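Local coordinates for protein HIAXHD3 (Humicola insolens, PDB 3ZXK) that probably removes arabinofuranose side chains from xylan as a family 43 arabinofuranosidase, in a form whose active site was engineered to add endo-xylanase activity, at residues E21-T35 with I83-F97. Residues are numbered along the deposited sequence; the frame is centred on the assembly and turned at random. Where two conformers were deposited one is given.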
loop_
_atom_site.group_PDB
_atom_site.type_symbol
_atom_site.label_atom_id
_atom_site.label_comp_id
_atom_site.label_asym_id
_atom_site.label_seq_id
_atom_site.Cartn_x
_atom_site.Cartn_y
_atom_site.Cartn_z
ATOM N N GLU A 21 -10.542 1.552 -1.148
ATOM C CA GLU A 21 -11.900 1.288 -1.656
ATOM C C GLU A 21 -12.307 -0.031 -1.022
ATOM O O GLU A 21 -11.516 -0.955 -1.048
ATOM C CB GLU A 21 -11.872 1.118 -3.196
ATOM C CG GLU A 21 -13.181 0.592 -3.827
ATOM C CD GLU A 21 -14.124 1.692 -4.291
ATOM O OE1 GLU A 21 -13.709 2.578 -5.075
ATOM O OE2 GLU A 21 -15.296 1.663 -3.875
ATOM N N VAL A 22 -13.513 -0.128 -0.452
ATOM C CA VAL A 22 -14.001 -1.401 0.111
ATOM C C VAL A 22 -15.354 -1.765 -0.482
ATOM O O VAL A 22 -16.191 -0.893 -0.723
ATOM C CB VAL A 22 -14.169 -1.382 1.659
ATOM C CG1 VAL A 22 -12.861 -1.651 2.406
ATOM C CG2 VAL A 22 -14.887 -0.118 2.149
ATOM N N PHE A 23 -15.564 -3.053 -0.719
ATOM C CA PHE A 23 -16.867 -3.526 -1.191
ATOM C C PHE A 23 -17.045 -4.972 -0.794
ATOM O O PHE A 23 -16.093 -5.603 -0.355
ATOM C CB PHE A 23 -17.048 -3.317 -2.715
ATOM C CG PHE A 23 -16.025 -4.031 -3.559
ATOM C CD1 PHE A 23 -14.814 -3.440 -3.885
ATOM C CD2 PHE A 23 -16.264 -5.318 -4.010
ATOM C CE1 PHE A 23 -13.858 -4.116 -4.640
ATOM C CE2 PHE A 23 -15.324 -5.992 -4.789
ATOM C CZ PHE A 23 -14.128 -5.387 -5.126
ATOM N N ARG A 24 -18.266 -5.468 -0.924
ATOM C CA ARG A 24 -18.563 -6.840 -0.537
ATOM C C ARG A 24 -19.043 -7.622 -1.734
ATOM O O ARG A 24 -19.823 -7.105 -2.551
ATOM C CB ARG A 24 -19.662 -6.854 0.532
ATOM C CG ARG A 24 -20.017 -8.244 1.001
ATOM C CD ARG A 24 -20.977 -8.228 2.177
ATOM N NE ARG A 24 -22.256 -7.594 1.868
ATOM C CZ ARG A 24 -23.299 -8.217 1.325
ATOM N NH1 ARG A 24 -23.231 -9.510 1.001
ATOM N NH2 ARG A 24 -24.421 -7.553 1.101
ATOM N N VAL A 25 -18.565 -8.860 -1.854
ATOM C CA VAL A 25 -19.180 -9.847 -2.762
ATOM C C VAL A 25 -19.579 -11.029 -1.917
ATOM O O VAL A 25 -18.712 -11.743 -1.402
ATOM C CB VAL A 25 -18.201 -10.314 -3.860
ATOM C CG1 VAL A 25 -18.936 -11.222 -4.852
ATOM C CG2 VAL A 25 -17.577 -9.114 -4.569
ATOM N N GLY A 26 -20.878 -11.240 -1.745
ATOM C CA GLY A 26 -21.329 -12.366 -0.926
ATOM C C GLY A 26 -20.795 -12.279 0.492
ATOM O O GLY A 26 -21.090 -11.310 1.194
ATOM N N SER A 27 -20.057 -13.313 0.918
ATOM C CA SER A 27 -19.476 -13.391 2.255
ATOM C C SER A 27 -18.100 -12.717 2.409
ATOM O O SER A 27 -17.525 -12.692 3.497
ATOM C CB SER A 27 -19.386 -14.867 2.670
ATOM O OG SER A 27 -20.682 -15.409 2.685
ATOM N N VAL A 28 -17.581 -12.141 1.330
ATOM C CA VAL A 28 -16.206 -11.661 1.323
ATOM C C VAL A 28 -16.132 -10.157 1.101
ATOM O O VAL A 28 -16.808 -9.616 0.214
ATOM C CB VAL A 28 -15.351 -12.365 0.226
ATOM C CG1 VAL A 28 -13.918 -11.855 0.314
ATOM C CG2 VAL A 28 -15.412 -13.879 0.383
ATOM N N PHE A 29 -15.307 -9.496 1.904
ATOM C CA PHE A 29 -15.024 -8.068 1.694
ATOM C C PHE A 29 -13.677 -7.945 1.004
ATOM O O PHE A 29 -12.714 -8.656 1.340
ATOM C CB PHE A 29 -14.921 -7.324 3.020
ATOM C CG PHE A 29 -16.151 -7.407 3.868
ATOM C CD1 PHE A 29 -17.194 -6.476 3.692
ATOM C CD2 PHE A 29 -16.277 -8.370 4.872
ATOM C CE1 PHE A 29 -18.339 -6.519 4.481
ATOM C CE2 PHE A 29 -17.438 -8.413 5.669
ATOM C CZ PHE A 29 -18.462 -7.483 5.472
ATOM N N TYR A 30 -13.592 -7.006 0.078
ATOM C CA TYR A 30 -12.361 -6.696 -0.659
ATOM C C TYR A 30 -11.974 -5.244 -0.448
ATOM O O TYR A 30 -12.840 -4.396 -0.308
ATOM C CB TYR A 30 -12.524 -6.994 -2.154
ATOM C CG TYR A 30 -12.620 -8.471 -2.440
ATOM C CD1 TYR A 30 -11.484 -9.286 -2.397
ATOM C CD2 TYR A 30 -13.851 -9.060 -2.709
ATOM C CE1 TYR A 30 -11.579 -10.643 -2.637
ATOM C CE2 TYR A 30 -13.960 -10.419 -2.955
ATOM C CZ TYR A 30 -12.825 -11.185 -2.937
ATOM O OH TYR A 30 -12.897 -12.528 -3.152
ATOM N N TYR A 31 -10.676 -4.979 -0.425
ATOM C CA TYR A 31 -10.111 -3.655 -0.073
ATOM C C TYR A 31 -9.000 -3.435 -1.069
ATOM O O TYR A 31 -8.123 -4.296 -1.225
ATOM C CB TYR A 31 -9.528 -3.809 1.329
ATOM C CG TYR A 31 -8.820 -2.660 2.016
ATOM C CD1 TYR A 31 -7.734 -1.996 1.434
ATOM C CD2 TYR A 31 -9.185 -2.317 3.314
ATOM C CE1 TYR A 31 -7.043 -1.000 2.124
ATOM C CE2 TYR A 31 -8.508 -1.317 3.992
ATOM C CZ TYR A 31 -7.448 -0.675 3.413
ATOM O OH TYR A 31 -6.845 0.298 4.179
ATOM N N SER A 32 -9.053 -2.307 -1.760
ATOM C CA SER A 32 -8.051 -1.916 -2.745
ATOM C C SER A 32 -7.317 -0.660 -2.278
ATOM O O SER A 32 -7.961 0.277 -1.820
ATOM C CB SER A 32 -8.749 -1.684 -4.086
ATOM O OG SER A 32 -7.864 -1.179 -5.072
ATOM N N SER A 33 -5.990 -0.627 -2.412
ATOM C CA SER A 33 -5.169 0.495 -1.924
ATOM C C SER A 33 -4.196 1.055 -2.969
ATOM O O SER A 33 -4.030 0.467 -4.063
ATOM C CB SER A 33 -4.441 0.158 -0.607
ATOM O OG SER A 33 -3.445 -0.827 -0.814
ATOM N N SER A 34 -3.554 2.183 -2.623
ATOM C CA SER A 34 -2.650 2.874 -3.544
ATOM C C SER A 34 -1.189 2.682 -3.203
ATOM O O SER A 34 -0.797 2.597 -2.021
ATOM C CB SER A 34 -2.959 4.357 -3.508
ATOM O OG SER A 34 -4.311 4.547 -3.824
ATOM N N THR A 35 -0.372 2.605 -4.255
ATOM C CA THR A 35 1.022 2.199 -4.099
ATOM C C THR A 35 2.052 3.063 -4.821
ATOM O O THR A 35 3.208 2.714 -4.830
ATOM C CB THR A 35 1.215 0.758 -4.602
ATOM O OG1 THR A 35 0.375 0.555 -5.748
ATOM C CG2 THR A 35 0.813 -0.272 -3.502
ATOM N N ILE A 83 0.446 5.215 -8.827
ATOM C CA ILE A 83 -0.924 4.985 -8.416
ATOM C C ILE A 83 -1.283 5.791 -7.176
ATOM O O ILE A 83 -0.778 5.544 -6.078
ATOM C CB ILE A 83 -1.184 3.485 -8.170
ATOM C CG1 ILE A 83 -0.978 2.721 -9.486
ATOM C CG2 ILE A 83 -2.573 3.255 -7.557
ATOM C CD1 ILE A 83 -1.030 1.193 -9.336
ATOM N N TRP A 84 -2.115 6.801 -7.410
ATOM C CA TRP A 84 -2.737 7.589 -6.348
ATOM C C TRP A 84 -4.109 6.986 -6.058
ATOM O O TRP A 84 -4.337 5.788 -6.321
ATOM C CB TRP A 84 -2.784 9.050 -6.753
ATOM C CG TRP A 84 -1.452 9.749 -6.647
ATOM C CD1 TRP A 84 -0.190 9.248 -6.960
ATOM C CD2 TRP A 84 -1.227 11.126 -6.217
ATOM N NE1 TRP A 84 0.782 10.206 -6.783
ATOM C CE2 TRP A 84 0.228 11.356 -6.305
ATOM C CE3 TRP A 84 -2.051 12.142 -5.743
ATOM C CZ2 TRP A 84 0.802 12.566 -5.949
ATOM C CZ3 TRP A 84 -1.468 13.361 -5.386
ATOM C CH2 TRP A 84 -0.072 13.573 -5.489
ATOM N N ALA A 85 -5.036 7.749 -5.487
ATOM C CA ALA A 85 -6.343 7.165 -5.177
ATOM C C ALA A 85 -7.016 6.656 -6.442
ATOM O O ALA A 85 -7.163 7.419 -7.425
ATOM C CB ALA A 85 -7.237 8.163 -4.458
ATOM N N SER A 86 -7.388 5.381 -6.402
ATOM C CA SER A 86 -7.966 4.680 -7.553
ATOM C C SER A 86 -9.218 3.915 -7.146
ATOM O O SER A 86 -9.816 4.219 -6.108
ATOM C CB SER A 86 -6.880 3.801 -8.169
ATOM O OG SER A 86 -5.735 4.600 -8.446
ATOM N N THR A 87 -9.690 2.986 -7.963
ATOM C CA THR A 87 -10.982 2.385 -7.650
ATOM C C THR A 87 -11.074 0.970 -8.218
ATOM O O THR A 87 -10.469 0.673 -9.235
ATOM C CB THR A 87 -12.145 3.289 -8.149
ATOM O OG1 THR A 87 -13.379 2.757 -7.681
ATOM C CG2 THR A 87 -12.185 3.381 -9.667
ATOM N N LEU A 88 -11.860 0.134 -7.538
ATOM C CA LEU A 88 -12.043 -1.277 -7.892
ATOM C C LEU A 88 -13.467 -1.681 -7.565
ATOM O O LEU A 88 -13.974 -1.332 -6.491
ATOM C CB LEU A 88 -11.135 -2.162 -7.052
ATOM C CG LEU A 88 -11.203 -3.676 -7.266
ATOM C CD1 LEU A 88 -10.589 -3.986 -8.625
ATOM C CD2 LEU A 88 -10.409 -4.413 -6.200
ATOM N N ARG A 89 -14.100 -2.436 -8.464
ATOM C CA ARG A 89 -15.414 -3.064 -8.187
ATOM C C ARG A 89 -15.504 -4.386 -8.908
ATOM O O ARG A 89 -14.800 -4.620 -9.877
ATOM C CB ARG A 89 -16.625 -2.183 -8.590
ATOM C CG ARG A 89 -16.784 -0.854 -7.828
ATOM C CD ARG A 89 -17.310 -1.072 -6.411
ATOM N NE ARG A 89 -17.195 0.100 -5.550
ATOM C CZ ARG A 89 -18.165 0.991 -5.309
ATOM N NH1 ARG A 89 -19.387 0.903 -5.866
ATOM N NH2 ARG A 89 -17.905 2.004 -4.500
ATOM N N TYR A 90 -16.381 -5.255 -8.426
ATOM C CA TYR A 90 -16.621 -6.530 -9.086
ATOM C C TYR A 90 -17.936 -6.476 -9.878
ATOM O O TYR A 90 -18.992 -6.115 -9.330
ATOM C CB TYR A 90 -16.740 -7.607 -8.019
ATOM C CG TYR A 90 -17.121 -8.959 -8.545
ATOM C CD1 TYR A 90 -16.250 -9.697 -9.361
ATOM C CD2 TYR A 90 -18.343 -9.519 -8.198
ATOM C CE1 TYR A 90 -16.605 -10.967 -9.826
ATOM C CE2 TYR A 90 -18.723 -10.759 -8.664
ATOM C CZ TYR A 90 -17.847 -11.491 -9.465
ATOM O OH TYR A 90 -18.245 -12.748 -9.902
ATOM N N ARG A 91 -17.856 -6.838 -11.153
ATOM C CA ARG A 91 -19.015 -6.805 -12.032
ATOM C C ARG A 91 -19.593 -8.201 -12.085
ATOM O O ARG A 91 -18.975 -9.112 -12.633
ATOM C CB ARG A 91 -18.600 -6.347 -13.427
ATOM C CG ARG A 91 -19.768 -5.840 -14.251
ATOM C CD ARG A 91 -19.300 -5.342 -15.599
ATOM N NE ARG A 91 -20.372 -4.563 -16.235
ATOM C CZ ARG A 91 -20.252 -3.950 -17.408
ATOM N NH1 ARG A 91 -19.117 -4.047 -18.120
ATOM N NH2 ARG A 91 -21.262 -3.242 -17.888
ATOM N N ARG A 92 -20.795 -8.364 -11.526
ATOM C CA ARG A 92 -21.448 -9.682 -11.511
ATOM C C ARG A 92 -21.783 -10.211 -12.904
ATOM O O ARG A 92 -21.632 -11.412 -13.164
ATOM C CB ARG A 92 -22.716 -9.652 -10.655
ATOM C CG ARG A 92 -22.437 -9.801 -9.170
ATOM C CD ARG A 92 -21.681 -8.640 -8.573
ATOM N NE ARG A 92 -21.764 -8.725 -7.111
ATOM C CZ ARG A 92 -21.219 -7.848 -6.286
ATOM N NH1 ARG A 92 -20.503 -6.836 -6.773
ATOM N NH2 ARG A 92 -21.375 -8.001 -4.978
ATOM N N SER A 93 -22.211 -9.328 -13.801
ATOM C CA SER A 93 -22.743 -9.797 -15.097
ATOM C C SER A 93 -21.718 -10.555 -15.942
ATOM O O SER A 93 -22.088 -11.477 -16.674
ATOM C CB SER A 93 -23.342 -8.649 -15.891
ATOM O OG SER A 93 -22.335 -7.719 -16.218
ATOM N N ASN A 94 -20.441 -10.188 -15.821
ATOM C CA ASN A 94 -19.414 -10.942 -16.533
ATOM C C ASN A 94 -18.324 -11.501 -15.622
ATOM O O ASN A 94 -17.259 -11.863 -16.108
ATOM C CB ASN A 94 -18.803 -10.111 -17.681
ATOM C CG ASN A 94 -18.104 -8.874 -17.172
ATOM O OD1 ASN A 94 -18.170 -8.560 -15.984
ATOM N ND2 ASN A 94 -17.405 -8.197 -18.052
ATOM N N ASP A 95 -18.609 -11.629 -14.316
ATOM C CA ASP A 95 -17.644 -12.189 -13.354
ATOM C C ASP A 95 -16.220 -11.619 -13.521
ATOM O O ASP A 95 -15.237 -12.364 -13.642
ATOM C CB ASP A 95 -17.638 -13.735 -13.482
ATOM C CG ASP A 95 -16.653 -14.421 -12.522
ATOM O OD1 ASP A 95 -16.442 -13.965 -11.368
ATOM O OD2 ASP A 95 -16.070 -15.436 -12.932
ATOM N N ARG A 96 -16.124 -10.298 -13.513
ATOM C CA ARG A 96 -14.880 -9.600 -13.784
ATOM C C ARG A 96 -14.662 -8.458 -12.800
ATOM O O ARG A 96 -15.584 -7.656 -12.532
ATOM C CB ARG A 96 -14.896 -9.078 -15.230
ATOM C CG ARG A 96 -13.643 -8.330 -15.661
ATOM C CD ARG A 96 -13.585 -8.189 -17.178
ATOM N NE ARG A 96 -13.588 -9.499 -17.828
ATOM C CZ ARG A 96 -12.512 -10.234 -18.096
ATOM N NH1 ARG A 96 -11.284 -9.791 -17.808
ATOM N NH2 ARG A 96 -12.665 -11.413 -18.682
ATOM N N PHE A 97 -13.448 -8.369 -12.270
ATOM C CA PHE A 97 -13.045 -7.198 -11.468
ATOM C C PHE A 97 -12.480 -6.088 -12.357
ATOM O O PHE A 97 -11.698 -6.367 -13.281
ATOM C CB PHE A 97 -11.970 -7.594 -10.457
ATOM C CG PHE A 97 -12.465 -8.452 -9.310
ATOM C CD1 PHE A 97 -12.511 -9.846 -9.442
ATOM C CD2 PHE A 97 -12.810 -7.885 -8.077
ATOM C CE1 PHE A 97 -12.939 -10.644 -8.378
ATOM C CE2 PHE A 97 -13.249 -8.690 -7.013
ATOM C CZ PHE A 97 -13.305 -10.064 -7.165
HETATM O O HOH W 1 -19.907 -5.191 -4.467
HETATM O O HOH W 2 -22.839 -9.494 -2.910
HETATM O O HOH W 3 -6.791 3.621 -4.327
#
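Phe23 is the bump that fits this contact together: its ring drops from strand 21-25 into a hollow walled by Leu88, Arg89, Tyr90 and Phe97. CG sits between the backbone N and the carbonyl carbon (chi1 60°), which lays the ring with one face over the backbone of strand 87-91, at Arg89. Arg89 CA lies over that face, 4.2 Å from the ring centroid in a CH-pi contact, while Tyr30 CB backs the opposite face. Leu88 CD2 and Phe97 CE2 close in at the rim, the latter 3.9 Å from Phe23 CZ. Phe97 also turns its edge onto the face of Tyr30, with centroids 5.6 Å apart and planes at 79°. Beyond Phe23, Val25 pushes both methyls against Tyr90, CG2 coming within 3.7 Å of CD2; at the other end Leu88 nestles under Ser32 CB.

Polar groups border this greasy wedge. Arg89 bends back and grips Glu21 side-on, NE and NH2 both reaching OE2, with NH2 at 2.7 Å; the carboxylate and guanidinium planes are steeply turned against each other. Thr87 OG1 donates to the other oxygen, OE1, from above the carboxylate plane, so the buried acid is held at both oxygens. Near the turn, Arg92 NH2 reaches Arg24 O at 3.0 Å, on a lone pair in the carbonyl plane, and water 1 also joins the two residues. Toward the sugar, Ser34 OG and Ser86 OG approach Trp84 O from opposite faces of its plane, and water 3 links Ser34 OG to Ser86 N.

Strands 21-25 and 87-91, their axes nearly parallel (8°) and 7.1 Å apart at closest approach, are the first strands of two antiparallel four-stranded sheets. Neighbouring blades of the family 43 five-bladed beta-propeller meet along them, and the loop leading into strand 87-91 carries Trp84 to the glycan pocket, where it touches bound xylopyranose.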